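Local structure of probable CoA-transferase alpha subunit (Rhodococcus jostii, 6COJ) at residues V81-Y86 with A111-D116. The protein is probably the alpha subunit of a CoA-transferase family enzyme and binds a CoA thioester carrying a spirocyclic lactone acyl group. The protein carries 1 engineered substitution. Sequence-based numbering, arbitrary orientation.
Sequences VTKAYY and AVREMD
Lys83 pairs with Ala111 and Ala84 with Val112 in parallel register, the axes of strands 83-86 and 111-114 lying 13° apart. The bonds alternate as parallel pairing demands: Ala111 N to Thr82 O, Ala84 N to Ala111 O, and Arg113 N to Ala84 O at 2.8 Å. Tyr86 N is buried without a partner, while Met115 N bonds to Tyr86 O (3.0 Å).

Alternation also sorts the side chains between two faces. On that of Lys83, Tyr85 and Arg113, the arginine CB sits over the phenol ring in a CH-pi contact, 3.8 Å from the Tyr85 centroid, while Met115 CE meets the same ring at its edge. The extended lysine lays CE over the guanidinium of Arg113, a closeness of like charges that Glu151, salt-bridged to both, probably eases; Glu151 also hydrogen-bonds to Tyr85 OH. Lys83 NZ donates to Tyr85 OH at 3.0 Å; an alanine in place of Tyr85 would probably leave Arg113 CB without its ring and deprive Lys83 NZ of this acceptor. On the other face Tyr86, with CG between backbone N and carbonyl carbon (chi1 56°), swings its ring across to Val112 CG1 at its edge and Glu114 CA over one face. Its hydroxyl donates to the anti lone pair of Glu114 OE1 (2.7 Å); Glu114 OE2 is hydrogen-bonded to a polar side chain on the chain of another protein.

Strand 111-114 borders this chain's parallel sheet, with 62-65 beyond 81-86 and helix 144-148 packing on Val112 to Met115. Helix 99-106, against Tyr86, links the pair as a beta-alpha-beta crossover of the Rossmann-like CoA-transferase fold, about 9 Å from Tyr86's side chain to the bound thioester.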
loop_
_atom_site.group_PDB
_atom_site.type_symbol
_atom_site.label_atom_id
_atom_site.label_comp_id
_atom_site.label_asym_id
_atom_site.label_seq_id
_atom_site.Cartn_x
_atom_site.Cartn_y
_atom_site.Cartn_z
ATOM N N VAL A 81 22.884 -3.384 20.745
ATOM C CA VAL A 81 22.718 -2.784 19.422
ATOM C C VAL A 81 24.083 -2.395 18.878
ATOM O O VAL A 81 24.842 -1.662 19.530
ATOM C CB VAL A 81 21.785 -1.568 19.473
ATOM C CG1 VAL A 81 21.595 -0.984 18.072
ATOM C CG2 VAL A 81 20.452 -1.959 20.086
ATOM N N THR A 82 24.407 -2.899 17.693
ATOM C CA THR A 82 25.604 -2.497 16.967
ATOM C C THR A 82 25.300 -1.446 15.913
ATOM O O THR A 82 26.074 -0.499 15.736
ATOM C CB THR A 82 26.226 -3.722 16.287
ATOM O OG1 THR A 82 26.633 -4.659 17.285
ATOM C CG2 THR A 82 27.448 -3.336 15.451
ATOM N N LYS A 83 24.183 -1.599 15.213
ATOM C CA LYS A 83 23.820 -0.731 14.111
ATOM C C LYS A 83 22.312 -0.549 14.159
ATOM O O LYS A 83 21.580 -1.479 14.513
ATOM C CB LYS A 83 24.251 -1.374 12.786
ATOM C CG LYS A 83 24.154 -0.472 11.566
ATOM C CD LYS A 83 24.802 -1.143 10.366
ATOM C CE LYS A 83 24.782 -0.237 9.137
ATOM N NZ LYS A 83 25.294 -0.911 7.903
ATOM N N ALA A 84 21.853 0.654 13.839
ATOM C CA ALA A 84 20.428 0.946 13.917
ATOM C C ALA A 84 19.980 1.704 12.681
ATOM O O ALA A 84 20.598 2.704 12.305
ATOM C CB ALA A 84 20.090 1.739 15.191
ATOM N N TYR A 85 18.900 1.218 12.064
ATOM C CA TYR A 85 18.209 1.869 10.960
ATOM C C TYR A 85 16.876 2.364 11.505
ATOM O O TYR A 85 16.067 1.555 11.964
ATOM C CB TYR A 85 17.927 0.844 9.859
ATOM C CG TYR A 85 19.139 0.314 9.119
ATOM C CD1 TYR A 85 19.984 -0.624 9.699
ATOM C CD2 TYR A 85 19.424 0.745 7.830
ATOM C CE1 TYR A 85 21.093 -1.109 9.017
ATOM C CE2 TYR A 85 20.526 0.260 7.138
ATOM C CZ TYR A 85 21.356 -0.667 7.742
ATOM O OH TYR A 85 22.455 -1.164 7.081
ATOM N N TYR A 86 16.632 3.676 11.448
ATOM C CA TYR A 86 15.419 4.205 12.075
ATOM C C TYR A 86 15.033 5.521 11.422
ATOM O O TYR A 86 15.887 6.241 10.894
ATOM C CB TYR A 86 15.615 4.418 13.595
ATOM C CG TYR A 86 16.801 5.313 13.911
ATOM C CD1 TYR A 86 18.073 4.780 14.070
ATOM C CD2 TYR A 86 16.653 6.693 13.990
ATOM C CE1 TYR A 86 19.166 5.595 14.328
ATOM C CE2 TYR A 86 17.742 7.516 14.230
ATOM C CZ TYR A 86 18.988 6.963 14.384
ATOM O OH TYR A 86 20.073 7.769 14.630
ATOM N N ALA A 111 26.447 2.398 15.278
ATOM C CA ALA A 111 26.522 2.988 13.951
ATOM C C ALA A 111 25.090 3.204 13.496
ATOM O O ALA A 111 24.261 2.297 13.617
ATOM C CB ALA A 111 27.230 2.036 12.989
ATOM N N VAL A 112 24.778 4.398 13.010
ATOM C CA VAL A 112 23.398 4.717 12.651
ATOM C C VAL A 112 23.240 4.856 11.146
ATOM O O VAL A 112 24.090 5.440 10.460
ATOM C CB VAL A 112 22.799 5.926 13.404
ATOM C CG1 VAL A 112 22.850 5.701 14.922
ATOM C CG2 VAL A 112 23.498 7.215 13.022
ATOM N N ARG A 113 22.136 4.303 10.641
ATOM C CA ARG A 113 21.645 4.622 9.306
ATOM C C ARG A 113 20.295 5.307 9.474
ATOM O O ARG A 113 19.238 4.780 9.092
ATOM C CB ARG A 113 21.580 3.374 8.433
ATOM C CG ARG A 113 22.940 2.728 8.199
ATOM C CD ARG A 113 23.909 3.643 7.423
ATOM N NE ARG A 113 25.203 2.996 7.240
ATOM C CZ ARG A 113 26.227 3.129 8.075
ATOM N NH1 ARG A 113 26.118 3.916 9.138
ATOM N NH2 ARG A 113 27.360 2.485 7.831
ATOM N N GLU A 114 20.348 6.486 10.083
ATOM C CA GLU A 114 19.182 7.326 10.278
ATOM C C GLU A 114 18.630 7.734 8.918
ATOM O O GLU A 114 19.385 7.969 7.968
ATOM C CB GLU A 114 19.626 8.551 11.085
ATOM C CG GLU A 114 18.516 9.508 11.453
ATOM C CD GLU A 114 18.968 10.540 12.464
ATOM O OE1 GLU A 114 19.636 10.157 13.442
ATOM O OE2 GLU A 114 18.667 11.736 12.272
ATOM N N MET A 115 17.306 7.796 8.814
ATOM C CA MET A 115 16.692 8.062 7.521
ATOM C C MET A 115 15.368 8.776 7.722
ATOM O O MET A 115 14.808 8.791 8.821
ATOM C CB MET A 115 16.489 6.763 6.734
ATOM C CG MET A 115 15.428 5.846 7.324
ATOM S SD MET A 115 15.341 4.250 6.475
ATOM C CE MET A 115 16.293 3.223 7.605
ATOM N N ASP A 116 14.864 9.378 6.646
ATOM C CA ASP A 116 13.528 9.958 6.710
ATOM C C ASP A 116 12.511 8.879 7.084
ATOM O O ASP A 116 12.645 7.717 6.696
ATOM C CB ASP A 116 13.159 10.586 5.368
ATOM C CG ASP A 116 11.724 11.059 5.334
ATOM O OD1 ASP A 116 11.456 12.196 5.787
ATOM O OD2 ASP A 116 10.866 10.281 4.873
#